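Local coordinates for nucleotidyl transferase AbiEii/AbiGii toxin family protein (Mycobacterium tuberculosis, PDB 6Y56) that is a nucleotidyltransferase toxin of a toxin-antitoxin system, of a kind that probably acts by inactivating tRNA acceptor stems, at residues Leu24-Asp29 and Lys149-Gly154; Asp29-Leu34 and Phe94-Gln99; Glu270-Ala275 and Arg281-Asn286. One frame throughout, in Å; residues are numbered along the deposited sequence.

Contact 1 of 3, residues Leu24-Asp29 and Lys149-Gly154; sequences LDVAQD and KAYGFG
Val26 and Tyr151, with CA atoms 8.9 Å apart, mark the nearest backbone approach between two turns of helix 19-38 and the irregular chain 149-154, so one long side chain has to bridge the gap. Tyr151 does so: its CB points at the helix and its hydroxyl ends between Val26 and Asp29. Tyr151 OH donates a hydrogen bond to Asp29 OD2 at 2.6 Å, a short distance for such a pair. The oxygen receives it on its anti lone pair, the one turned away from OD1, and sits at the edge of the phenol ring, in its plane. Carboxylate and ring planes are nevertheless turned 52° apart, and the two side chains cross at about a right angle. Asp29 has CG beside its own backbone N (chi1 -64°), which swings the carboxylate off the helix toward the phenol while its CB lies 3.6 Å from Tyr151 CE2. On the other flank of the hydroxyl, Val26 CG1 rests 3.7 Å from Tyr151 CE1, approaching the ring obliquely.

The segment 149-154 belongs to the connection between strands 138-141 and 157-160, a two-stranded antiparallel sheet, and the contact joins this connection to helix 19-38. After Tyr151 the chain turns at Gly152, which has a positive phi. The turn brings Phe153 back, one face of its ring lying 3.9 Å beneath Tyr151 CB, and the same ring stacks on Tyr33 and meets His30 edge-to-face. The imidazole of His148 meets the Tyr151 ring with its plane inclined. The other carboxylate oxygen, Asp29 OD1, forms a salt bridge with Lys56, shared with Asp25.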
loop_
_atom_site.group_PDB
_atom_site.type_symbol
_atom_site.label_atom_id
_atom_site.label_comp_id
_atom_site.label_asym_id
_atom_site.label_seq_id
_atom_site.Cartn_x
_atom_site.Cartn_y
_atom_site.Cartn_z
ATOM N N LEU A 24 4.995 -12.467 -9.670
ATOM C CA LEU A 24 5.114 -11.937 -8.315
ATOM C C LEU A 24 3.749 -11.776 -7.665
ATOM O O LEU A 24 3.583 -12.081 -6.479
ATOM C CB LEU A 24 5.835 -10.594 -8.349
ATOM C CG LEU A 24 5.920 -9.893 -6.986
ATOM C CD1 LEU A 24 6.709 -10.696 -5.951
ATOM C CD2 LEU A 24 6.530 -8.521 -7.198
ATOM N N ASP A 25 2.759 -11.306 -8.426
ATOM C CA ASP A 25 1.397 -11.184 -7.911
ATOM C C ASP A 25 0.906 -12.525 -7.372
ATOM O O ASP A 25 0.353 -12.609 -6.262
ATOM C CB ASP A 25 0.478 -10.667 -9.031
ATOM C CG ASP A 25 -0.947 -10.419 -8.565
ATOM O OD1 ASP A 25 -1.153 -9.494 -7.757
ATOM O OD2 ASP A 25 -1.875 -11.143 -9.002
ATOM N N VAL A 26 1.132 -13.596 -8.137
ATOM C CA VAL A 26 0.735 -14.926 -7.694
ATOM C C VAL A 26 1.527 -15.334 -6.458
ATOM O O VAL A 26 0.967 -15.886 -5.497
ATOM C CB VAL A 26 0.917 -15.938 -8.843
ATOM C CG1 VAL A 26 0.710 -17.355 -8.350
ATOM C CG2 VAL A 26 -0.033 -15.632 -9.979
ATOM N N ALA A 27 2.844 -15.085 -6.464
ATOM C CA ALA A 27 3.680 -15.440 -5.317
ATOM C C ALA A 27 3.214 -14.727 -4.056
ATOM O O ALA A 27 3.169 -15.333 -2.977
ATOM C CB ALA A 27 5.142 -15.110 -5.621
ATOM N N GLN A 28 2.846 -13.447 -4.173
ATOM C CA GLN A 28 2.321 -12.718 -3.021
ATOM C C GLN A 28 1.083 -13.388 -2.441
ATOM O O GLN A 28 0.911 -13.432 -1.215
ATOM C CB GLN A 28 1.952 -11.294 -3.422
ATOM C CG GLN A 28 3.104 -10.406 -3.778
ATOM C CD GLN A 28 2.631 -9.128 -4.411
ATOM O OE1 GLN A 28 1.569 -9.096 -5.039
ATOM N NE2 GLN A 28 3.409 -8.069 -4.259
ATOM N N ASP A 29 0.174 -13.874 -3.299
ATOM C CA ASP A 29 -1.014 -14.557 -2.784
ATOM C C ASP A 29 -0.622 -15.776 -1.969
ATOM O O ASP A 29 -1.242 -16.080 -0.941
ATOM C CB ASP A 29 -1.926 -15.023 -3.921
ATOM C CG ASP A 29 -2.506 -13.885 -4.719
ATOM O OD1 ASP A 29 -2.495 -12.725 -4.241
ATOM O OD2 ASP A 29 -2.980 -14.160 -5.831
ATOM N N LYS A 149 -8.104 -20.116 -9.275
ATOM C CA LYS A 149 -8.642 -21.472 -9.359
ATOM C C LYS A 149 -7.549 -22.524 -9.488
ATOM O O LYS A 149 -7.805 -23.707 -9.235
ATOM C CB LYS A 149 -9.608 -21.576 -10.544
ATOM C CG LYS A 149 -10.869 -20.743 -10.390
ATOM C CD LYS A 149 -11.911 -21.121 -11.434
ATOM C CE LYS A 149 -11.744 -20.292 -12.699
ATOM N NZ LYS A 149 -11.525 -21.125 -13.915
ATOM N N ALA A 150 -6.340 -22.131 -9.863
ATOM C CA ALA A 150 -5.251 -23.081 -10.045
ATOM C C ALA A 150 -4.383 -23.259 -8.805
ATOM O O ALA A 150 -3.422 -24.039 -8.850
ATOM C CB ALA A 150 -4.370 -22.665 -11.224
ATOM N N TYR A 151 -4.695 -22.568 -7.704
ATOM C CA TYR A 151 -3.774 -22.531 -6.572
ATOM C C TYR A 151 -3.773 -23.829 -5.770
ATOM O O TYR A 151 -2.732 -24.227 -5.238
ATOM C CB TYR A 151 -4.122 -21.366 -5.642
ATOM C CG TYR A 151 -3.729 -19.993 -6.148
ATOM C CD1 TYR A 151 -3.130 -19.822 -7.391
ATOM C CD2 TYR A 151 -3.962 -18.866 -5.367
ATOM C CE1 TYR A 151 -2.769 -18.554 -7.845
ATOM C CE2 TYR A 151 -3.616 -17.610 -5.813
ATOM C CZ TYR A 151 -3.009 -17.456 -7.039
ATOM O OH TYR A 151 -2.663 -16.192 -7.463
ATOM N N GLY A 152 -4.925 -24.477 -5.632
ATOM C CA GLY A 152 -5.016 -25.645 -4.779
ATOM C C GLY A 152 -5.283 -25.354 -3.315
ATOM O O GLY A 152 -5.284 -26.287 -2.501
ATOM N N PHE A 153 -5.485 -24.092 -2.948
ATOM C CA PHE A 153 -5.972 -23.706 -1.632
ATOM C C PHE A 153 -6.871 -22.498 -1.831
ATOM O O PHE A 153 -6.819 -21.840 -2.870
ATOM C CB PHE A 153 -4.821 -23.340 -0.682
ATOM C CG PHE A 153 -3.851 -22.357 -1.268
ATOM C CD1 PHE A 153 -4.076 -20.994 -1.162
ATOM C CD2 PHE A 153 -2.724 -22.795 -1.952
ATOM C CE1 PHE A 153 -3.190 -20.085 -1.710
ATOM C CE2 PHE A 153 -1.830 -21.886 -2.503
ATOM C CZ PHE A 153 -2.069 -20.534 -2.382
ATOM N N GLY A 154 -7.708 -22.225 -0.836
ATOM C CA GLY A 154 -8.534 -21.030 -0.845
ATOM C C GLY A 154 -7.806 -19.866 -0.191
ATOM O O GLY A 154 -7.117 -20.032 0.812
#

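Contact 2 of 3, residues Asp29-Leu34 and Phe94-Gln99; sequences DHLLYL and FEFGVQ
The ring of His30 takes the edge of Phe94 on one face, an edge-to-face pair with centroids 4.7 Å apart and planes at 57°. Phe94 CE2 stands over the middle of the imidazole, and Phe94 CD2 lies 3.6 Å from His30 CD2. One residue on, Leu31 makes the second pair: its CB lies over the face of Phe96 in a CH-pi contact, 4.2 Å from the ring centroid. Leu31 CD1 follows along the rim to within 3.9 Å of Phe96 CD1, because chi1 of -178° carries CG away from the backbone N. His30 CB meets the Phe96 ring at its edge, near CZ, so this phenyl is wedged against two successive helix residues.

Phe94 and Phe96 alternate with Glu95 along the strand and send their rings to the same side of the sheet, where helix 19-38 packs across it. The short axes cross at -77° and pass 9.8 Å apart: a helix laid nearly at right angles over a strand of the mixed sheet in this nucleotidyltransferase fold. The helix itself holds the imidazole in place, since His30 ND1 is hydrogen-bonded to Val26 O one turn earlier. Tyr151 also meets this ring, making it part of an aromatic cluster. Further out, His114 engages Phe94 edge-to-face, and Val112 and Ile86, from strand 107-114 and helix 76-86, press on Phe96. Ile86 touches Leu31 as well.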
loop_
_atom_site.group_PDB
_atom_site.type_symbol
_atom_site.label_atom_id
_atom_site.label_comp_id
_atom_site.label_asym_id
_atom_site.label_seq_id
_atom_site.Cartn_x
_atom_site.Cartn_y
_atom_site.Cartn_z
ATOM N N ASP A 29 0.174 -13.874 -3.299
ATOM C CA ASP A 29 -1.014 -14.557 -2.784
ATOM C C ASP A 29 -0.622 -15.776 -1.969
ATOM O O ASP A 29 -1.242 -16.080 -0.941
ATOM C CB ASP A 29 -1.926 -15.023 -3.921
ATOM C CG ASP A 29 -2.506 -13.885 -4.719
ATOM O OD1 ASP A 29 -2.495 -12.725 -4.241
ATOM O OD2 ASP A 29 -2.980 -14.160 -5.831
ATOM N N HIS A 30 0.398 -16.493 -2.433
ATOM C CA HIS A 30 0.878 -17.672 -1.727
ATOM C C HIS A 30 1.507 -17.289 -0.394
ATOM O O HIS A 30 1.293 -17.975 0.613
ATOM C CB HIS A 30 1.866 -18.443 -2.612
ATOM C CG HIS A 30 1.208 -19.236 -3.701
ATOM N ND1 HIS A 30 0.514 -18.649 -4.737
ATOM C CD2 HIS A 30 1.132 -20.573 -3.908
ATOM C CE1 HIS A 30 0.033 -19.590 -5.534
ATOM N NE2 HIS A 30 0.392 -20.767 -5.050
ATOM N N LEU A 31 2.274 -16.194 -0.363
ATOM C CA LEU A 31 2.889 -15.740 0.880
ATOM C C LEU A 31 1.829 -15.299 1.878
ATOM O O LEU A 31 1.906 -15.631 3.068
ATOM C CB LEU A 31 3.862 -14.595 0.583
ATOM C CG LEU A 31 4.680 -13.973 1.727
ATOM C CD1 LEU A 31 5.885 -13.249 1.186
ATOM C CD2 LEU A 31 3.866 -12.965 2.550
ATOM N N LEU A 32 0.824 -14.560 1.406
ATOM C CA LEU A 32 -0.245 -14.112 2.291
ATOM C C LEU A 32 -1.041 -15.293 2.831
ATOM O O LEU A 32 -1.439 -15.294 4.003
ATOM C CB LEU A 32 -1.128 -13.100 1.558
ATOM C CG LEU A 32 -0.455 -11.745 1.293
ATOM C CD1 LEU A 32 -1.213 -10.958 0.220
ATOM C CD2 LEU A 32 -0.354 -10.938 2.573
ATOM N N TYR A 33 -1.236 -16.327 2.014
ATOM C CA TYR A 33 -1.864 -17.548 2.512
ATOM C C TYR A 33 -1.037 -18.159 3.637
ATOM O O TYR A 33 -1.566 -18.515 4.697
ATOM C CB TYR A 33 -2.028 -18.550 1.367
ATOM C CG TYR A 33 -2.555 -19.900 1.824
ATOM C CD1 TYR A 33 -3.863 -20.037 2.265
ATOM C CD2 TYR A 33 -1.743 -21.027 1.830
ATOM C CE1 TYR A 33 -4.359 -21.257 2.692
ATOM C CE2 TYR A 33 -2.242 -22.258 2.255
ATOM C CZ TYR A 33 -3.541 -22.353 2.686
ATOM O OH TYR A 33 -4.041 -23.566 3.107
ATOM N N LEU A 34 0.270 -18.289 3.433
ATOM C CA LEU A 34 1.127 -18.824 4.487
ATOM C C LEU A 34 0.997 -18.023 5.777
ATOM O O LEU A 34 0.807 -18.589 6.858
ATOM C CB LEU A 34 2.573 -18.813 4.000
ATOM C CG LEU A 34 3.596 -19.105 5.096
ATOM C CD1 LEU A 34 3.565 -20.581 5.461
ATOM C CD2 LEU A 34 4.982 -18.642 4.670
ATOM N N PHE A 94 6.487 -22.248 -4.755
ATOM C CA PHE A 94 7.237 -21.023 -4.501
ATOM C C PHE A 94 8.123 -21.159 -3.272
ATOM O O PHE A 94 7.699 -21.696 -2.245
ATOM C CB PHE A 94 6.301 -19.839 -4.254
ATOM C CG PHE A 94 5.531 -19.404 -5.465
ATOM C CD1 PHE A 94 6.100 -18.559 -6.414
ATOM C CD2 PHE A 94 4.240 -19.866 -5.660
ATOM C CE1 PHE A 94 5.376 -18.163 -7.536
ATOM C CE2 PHE A 94 3.510 -19.473 -6.774
ATOM C CZ PHE A 94 4.075 -18.623 -7.710
ATOM N N GLU A 95 9.329 -20.611 -3.367
ATOM C CA GLU A 95 10.212 -20.415 -2.228
ATOM C C GLU A 95 10.451 -18.925 -2.071
ATOM O O GLU A 95 10.579 -18.204 -3.066
ATOM C CB GLU A 95 11.563 -21.116 -2.437
ATOM C CG GLU A 95 12.443 -21.126 -1.189
ATOM C CD GLU A 95 13.833 -21.679 -1.456
ATOM O OE1 GLU A 95 13.985 -22.482 -2.400
ATOM O OE2 GLU A 95 14.771 -21.309 -0.718
ATOM N N PHE A 96 10.506 -18.471 -0.823
ATOM C CA PHE A 96 10.623 -17.058 -0.503
ATOM C C PHE A 96 11.890 -16.793 0.289
ATOM O O PHE A 96 12.362 -17.641 1.046
ATOM C CB PHE A 96 9.431 -16.601 0.329
ATOM C CG PHE A 96 8.118 -16.792 -0.375
ATOM C CD1 PHE A 96 7.615 -15.801 -1.208
ATOM C CD2 PHE A 96 7.411 -17.975 -0.255
ATOM C CE1 PHE A 96 6.414 -15.972 -1.872
ATOM C CE2 PHE A 96 6.199 -18.141 -0.925
ATOM C CZ PHE A 96 5.714 -17.144 -1.736
ATOM N N GLY A 97 12.422 -15.597 0.115
ATOM C CA GLY A 97 13.515 -15.128 0.947
ATOM C C GLY A 97 13.372 -13.637 1.141
ATOM O O GLY A 97 12.858 -12.926 0.269
ATOM N N VAL A 98 13.803 -13.161 2.302
ATOM C CA VAL A 98 13.812 -11.735 2.590
ATOM C C VAL A 98 15.197 -11.336 3.067
ATOM O O VAL A 98 15.826 -12.055 3.852
ATOM C CB VAL A 98 12.717 -11.301 3.591
ATOM C CG1 VAL A 98 11.346 -11.235 2.894
ATOM C CG2 VAL A 98 12.684 -12.229 4.802
ATOM N N GLN A 99 15.667 -10.189 2.588
ATOM C CA GLN A 99 16.945 -9.619 2.982
ATOM C C GLN A 99 16.699 -8.214 3.508
ATOM O O GLN A 99 16.004 -7.422 2.871
ATOM C CB GLN A 99 17.891 -9.552 1.788
ATOM C CG GLN A 99 19.271 -9.052 2.165
ATOM C CD GLN A 99 20.271 -9.193 1.041
ATOM O OE1 GLN A 99 21.431 -9.546 1.270
ATOM N NE2 GLN A 99 19.831 -8.921 -0.187
#

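Contact 3 of 3, residues Glu270-Ala275 and Arg281-Asn286; sequences EQRWAA and RREVEN
Glu283 OE1 gathers three N-H groups from two consecutive residues, Arg272 and Trp273. Arg272 approaches side-on, with NE at 2.8 Å and NH2 at 3.0 Å from that single Glu283 OE1, which lies in the guanidinium plane at its edge. OE1 receives NE on its syn lone pair, whereas NH2 comes from above the carboxylate plane; the two flat groups are steeply inclined to each other. Trp273 NE1 donates to the same Glu283 OE1 at 2.9 Å, here on the anti lone pair, with an N-H...O angle of 162°.

The torsions explain this convergence. Arg272 leaves its helix extended and bends at chi3 (71°), which turns NE and NH2 back onto the glutamate, while Glu283 beyond CG is straight and reaches across from its own helix. The pairing joins helix 268-273 to the first turns of helix 281-292, two helices consecutive in the chain and connected by a short loop. The indole has a neighbour on each face: Val284 CG2 lies over the five-membered ring, 4.2 Å from its centroid and only 14° off the normal, and Glu270 N lies above the opposite face, toward the rim. Leu205 and Arg201 of helix 196-212 also touch the indole. Asp269 forms a second salt bridge with Arg272 NH2, so the guanidinium is shared between two carboxylates, and His280 packs on the arginine side chain.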
loop_
_atom_site.group_PDB
_atom_site.type_symbol
_atom_site.label_atom_id
_atom_site.label_comp_id
_atom_site.label_asym_id
_atom_site.label_seq_id
_atom_site.Cartn_x
_atom_site.Cartn_y
_atom_site.Cartn_z
ATOM N N GLU A 270 -7.407 21.812 11.764
ATOM C CA GLU A 270 -6.510 21.275 10.746
ATOM C C GLU A 270 -5.477 22.307 10.310
ATOM O O GLU A 270 -4.301 21.974 10.108
ATOM C CB GLU A 270 -7.348 20.766 9.570
ATOM C CG GLU A 270 -8.082 19.476 9.938
ATOM C CD GLU A 270 -9.292 19.154 9.081
ATOM O OE1 GLU A 270 -9.659 19.939 8.180
ATOM O OE2 GLU A 270 -9.895 18.085 9.319
ATOM N N GLN A 271 -5.896 23.569 10.170
ATOM C CA GLN A 271 -4.959 24.617 9.774
ATOM C C GLN A 271 -3.894 24.850 10.834
ATOM O O GLN A 271 -2.737 25.133 10.503
ATOM C CB GLN A 271 -5.723 25.905 9.485
ATOM C CG GLN A 271 -6.579 25.805 8.243
ATOM C CD GLN A 271 -7.233 27.118 7.876
ATOM O OE1 GLN A 271 -6.646 28.196 8.041
ATOM N NE2 GLN A 271 -8.456 27.039 7.359
ATOM N N ARG A 272 -4.267 24.748 12.109
ATOM C CA ARG A 272 -3.287 24.843 13.183
ATOM C C ARG A 272 -2.323 23.661 13.144
ATOM O O ARG A 272 -1.097 23.834 13.236
ATOM C CB ARG A 272 -4.022 24.903 14.522
ATOM C CG ARG A 272 -3.117 24.991 15.736
ATOM C CD ARG A 272 -3.896 25.349 17.014
ATOM N NE ARG A 272 -4.741 24.255 17.467
ATOM C CZ ARG A 272 -6.046 24.177 17.234
ATOM N NH1 ARG A 272 -6.660 25.138 16.558
ATOM N NH2 ARG A 272 -6.737 23.137 17.678
ATOM N N TRP A 273 -2.858 22.446 12.992
ATOM C CA TRP A 273 -2.005 21.265 13.036
ATOM C C TRP A 273 -1.080 21.197 11.837
ATOM O O TRP A 273 0.007 20.612 11.936
ATOM C CB TRP A 273 -2.862 20.009 13.145
ATOM C CG TRP A 273 -3.677 20.006 14.390
ATOM C CD1 TRP A 273 -3.370 20.616 15.567
ATOM C CD2 TRP A 273 -4.945 19.379 14.576
ATOM N NE1 TRP A 273 -4.377 20.408 16.487
ATOM C CE2 TRP A 273 -5.362 19.658 15.894
ATOM C CE3 TRP A 273 -5.782 18.622 13.746
ATOM C CZ2 TRP A 273 -6.570 19.185 16.409
ATOM C CZ3 TRP A 273 -6.982 18.157 14.256
ATOM C CH2 TRP A 273 -7.361 18.440 15.578
ATOM N N ALA A 274 -1.483 21.798 10.713
ATOM C CA ALA A 274 -0.672 21.820 9.501
ATOM C C ALA A 274 0.697 22.451 9.724
ATOM O O ALA A 274 1.594 22.264 8.896
ATOM C CB ALA A 274 -1.428 22.541 8.376
ATOM N N ALA A 275 0.880 23.195 10.812
ATOM C CA ALA A 275 2.197 23.718 11.140
ATOM C C ALA A 275 3.217 22.620 11.438
ATOM O O ALA A 275 4.423 22.880 11.387
ATOM C CB ALA A 275 2.076 24.670 12.332
ATOM N N ARG A 281 1.124 18.114 19.996
ATOM C CA ARG A 281 1.080 16.657 20.089
ATOM C C ARG A 281 -0.171 16.166 20.810
ATOM O O ARG A 281 -0.823 15.222 20.357
ATOM C CB ARG A 281 2.321 16.114 20.788
ATOM C CG ARG A 281 2.290 14.594 20.901
ATOM C CD ARG A 281 3.589 14.019 21.448
ATOM N NE ARG A 281 4.753 14.432 20.672
ATOM C CZ ARG A 281 5.206 13.793 19.601
ATOM N NH1 ARG A 281 4.592 12.706 19.163
ATOM N NH2 ARG A 281 6.278 14.250 18.964
ATOM N N ARG A 282 -0.506 16.783 21.946
ATOM C CA ARG A 282 -1.672 16.339 22.707
ATOM C C ARG A 282 -2.964 16.537 21.922
ATOM O O ARG A 282 -3.856 15.681 21.957
ATOM C CB ARG A 282 -1.731 17.073 24.046
ATOM C CG ARG A 282 -2.878 16.635 24.945
ATOM C CD ARG A 282 -2.744 15.178 25.340
ATOM N NE ARG A 282 -3.634 14.317 24.571
ATOM C CZ ARG A 282 -3.589 12.989 24.591
ATOM N NH1 ARG A 282 -2.689 12.368 25.345
ATOM N NH2 ARG A 282 -4.441 12.278 23.861
ATOM N N GLU A 283 -3.084 17.657 21.211
ATOM C CA GLU A 283 -4.267 17.878 20.379
ATOM C C GLU A 283 -4.363 16.832 19.275
ATOM O O GLU A 283 -5.456 16.339 18.966
ATOM C CB GLU A 283 -4.220 19.272 19.761
ATOM C CG GLU A 283 -4.186 20.394 20.789
ATOM C CD GLU A 283 -4.137 21.773 20.167
ATOM O OE1 GLU A 283 -4.286 21.900 18.937
ATOM O OE2 GLU A 283 -3.955 22.748 20.929
ATOM N N VAL A 284 -3.226 16.486 18.667
ATOM C CA VAL A 284 -3.207 15.483 17.607
ATOM C C VAL A 284 -3.548 14.106 18.167
ATOM O O VAL A 284 -4.330 13.355 17.568
ATOM C CB VAL A 284 -1.845 15.528 16.885
ATOM C CG1 VAL A 284 -1.642 14.308 15.992
ATOM C CG2 VAL A 284 -1.715 16.823 16.074
ATOM N N GLU A 285 -2.983 13.757 19.328
ATOM C CA GLU A 285 -3.341 12.497 19.973
ATOM C C GLU A 285 -4.833 12.440 20.268
ATOM O O GLU A 285 -5.477 11.405 20.053
ATOM C CB GLU A 285 -2.542 12.330 21.262
ATOM C CG GLU A 285 -1.050 12.162 21.033
ATOM C CD GLU A 285 -0.253 12.089 22.324
ATOM O OE1 GLU A 285 -0.791 12.459 23.393
ATOM O OE2 GLU A 285 0.916 11.660 22.267
ATOM N N ASN A 286 -5.400 13.548 20.746
ATOM C CA ASN A 286 -6.833 13.585 21.030
ATOM C C ASN A 286 -7.655 13.461 19.755
ATOM O O ASN A 286 -8.694 12.790 19.746
ATOM C CB ASN A 286 -7.201 14.872 21.773
ATOM C CG ASN A 286 -6.808 14.839 23.248
ATOM O OD1 ASN A 286 -6.524 13.784 23.807
ATOM N ND2 ASN A 286 -6.797 16.002 23.874
#

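Helix 19-38, near the N terminus, opens both contact 1 and contact 2, which share Asp29. Contact 2 closes first, when the chain reaches strand 94-100 of the mixed sheet; contact 1 closes later, in the connection between strands 138-141 and 157-160, so the smaller loop nests inside the larger. Their centres are 10 Å apart and they touch along helix 19-38: one helix is held between sheet and connection. Contact 3 follows in series, a local closure between the last two helices, on the opposite side of the chain's centre, its nearest atoms about 28 Å from contact 2 and about 31 Å from contact 1.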